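Local coordinates for protein peptidoglycan D,D-transpeptidase PbpA (PDB 3UN7) that probably cross-links the peptidoglycan of the mycobacterial cell wall as a serine D,D-transpeptidase that also binds penicillin, at residues A[220-223]-A[228-231]. Residues are numbered along the deposited sequence; the frame is centred on the assembly and turned at random.
Sequences IPLP and QLEN
Ile220 and Leu229 face each other as the hydrogen-bonded pair of a small antiparallel beta hairpin, strands 219-221 and 228-230, in the transpeptidase domain. Two backbone bonds define the pair: Ile220 N donates to Leu229 O at 2.9 Å, and Leu229 N donates to Ile220 O at 3.0 Å, with N-H...O angles of 152° and 159°. Pro221 and Gln228 follow as the non-hydrogen-bonded pair; such a position makes no backbone bond to its partner, so the proline's missing N-H costs this pairing nothing. Here Gln228 CB lies 3.4 Å from Ile220 O, while the rest of its side chain runs on extended, on the same exposed face as the proline ring.

The opposite face is apolar. Leu229 reaches two side chains of the opposing segment: its CB lies 4.1 Å from Ile220 CG2, and its methyls meet those of Leu222, CD1 to CD1 and CD2 to CD2 both at 3.7 Å. With CG anti to its own carbonyl carbon (chi1 -73°), Leu222 carries its isobutyl group over to this face, although it has already left the strand. Ile220 instead sends CG1 away from Leu229 and presents CG2.

Outward from this layer, Val258 of helix 254-264 touches both Ile220 and Leu229, and Met305 of helix 300-306 touches both leucines, so the hairpin lies against two helices by its apolar face. The Leu229 side chain is about 11 Å from that of Ser193, the probable acyl-ester nucleophile. Just after the strand, Asn231 OD1 accepts a hydrogen bond from Thr255 N of helix 254-264, while its ND2 donates to Ala235 O outside that helix.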
loop_
_atom_site.group_PDB
_atom_site.type_symbol
_atom_site.label_atom_id
_atom_site.label_comp_id
_atom_site.label_asym_id
_atom_site.label_seq_id
_atom_site.Cartn_x
_atom_site.Cartn_y
_atom_site.Cartn_z
ATOM N N ILE A 220 -19.742 3.641 24.107
ATOM C CA ILE A 220 -20.000 2.236 24.397
ATOM C C ILE A 220 -18.924 1.734 25.371
ATOM O O ILE A 220 -17.724 1.888 25.100
ATOM C CB ILE A 220 -20.042 1.386 23.083
ATOM C CG1 ILE A 220 -20.583 -0.025 23.335
ATOM C CG2 ILE A 220 -18.669 1.327 22.382
ATOM C CD1 ILE A 220 -20.855 -0.806 22.039
ATOM N N PRO A 221 -19.341 1.156 26.522
ATOM C CA PRO A 221 -18.339 0.604 27.429
ATOM C C PRO A 221 -17.669 -0.608 26.793
ATOM O O PRO A 221 -18.313 -1.349 26.048
ATOM C CB PRO A 221 -19.159 0.181 28.659
ATOM C CG PRO A 221 -20.546 -0.012 28.158
ATOM C CD PRO A 221 -20.714 0.978 27.037
ATOM N N LEU A 222 -16.379 -0.789 27.050
ATOM C CA LEU A 222 -15.702 -2.006 26.625
ATOM C C LEU A 222 -15.838 -3.046 27.731
ATOM O O LEU A 222 -15.588 -2.726 28.893
ATOM C CB LEU A 222 -14.229 -1.733 26.315
ATOM C CG LEU A 222 -13.919 -0.959 25.039
ATOM C CD1 LEU A 222 -12.425 -0.656 24.966
ATOM C CD2 LEU A 222 -14.372 -1.748 23.813
ATOM N N PRO A 223 -16.225 -4.291 27.376
ATOM C CA PRO A 223 -16.524 -5.299 28.408
ATOM C C PRO A 223 -15.278 -5.689 29.183
ATOM O O PRO A 223 -14.198 -5.766 28.612
ATOM C CB PRO A 223 -17.034 -6.511 27.616
ATOM C CG PRO A 223 -17.105 -6.083 26.179
ATOM C CD PRO A 223 -16.339 -4.827 26.007
ATOM N N GLN A 228 -13.864 3.112 27.637
ATOM C CA GLN A 228 -14.968 3.186 26.698
ATOM C C GLN A 228 -14.514 3.735 25.352
ATOM O O GLN A 228 -13.536 4.488 25.258
ATOM C CB GLN A 228 -16.135 3.989 27.261
ATOM C CG GLN A 228 -15.796 5.381 27.763
ATOM C CD GLN A 228 -17.004 6.071 28.365
ATOM O OE1 GLN A 228 -17.904 5.417 28.906
ATOM N NE2 GLN A 228 -17.035 7.401 28.276
ATOM N N LEU A 229 -15.219 3.330 24.306
ATOM C CA LEU A 229 -14.940 3.831 22.988
ATOM C C LEU A 229 -16.066 4.767 22.605
ATOM O O LEU A 229 -17.223 4.544 22.973
ATOM C CB LEU A 229 -14.783 2.678 21.998
ATOM C CG LEU A 229 -13.365 2.159 21.692
ATOM C CD1 LEU A 229 -12.351 2.377 22.828
ATOM C CD2 LEU A 229 -13.387 0.688 21.275
ATOM N N GLU A 230 -15.710 5.843 21.911
ATOM C CA GLU A 230 -16.683 6.825 21.477
ATOM C C GLU A 230 -16.639 6.998 19.967
ATOM O O GLU A 230 -15.642 6.664 19.327
ATOM C CB GLU A 230 -16.476 8.166 22.199
ATOM C CG GLU A 230 -15.288 9.001 21.724
ATOM C CD GLU A 230 -15.415 10.485 22.072
ATOM O OE1 GLU A 230 -14.671 11.291 21.474
ATOM O OE2 GLU A 230 -16.255 10.852 22.928
ATOM N N ASN A 231 -17.740 7.493 19.413
ATOM C CA ASN A 231 -17.810 7.834 18.004
ATOM C C ASN A 231 -16.918 9.037 17.760
ATOM O O ASN A 231 -16.766 9.896 18.627
ATOM C CB ASN A 231 -19.247 8.184 17.593
ATOM C CG ASN A 231 -20.140 6.963 17.438
ATOM O OD1 ASN A 231 -19.668 5.830 17.339
ATOM N ND2 ASN A 231 -21.451 7.196 17.405
#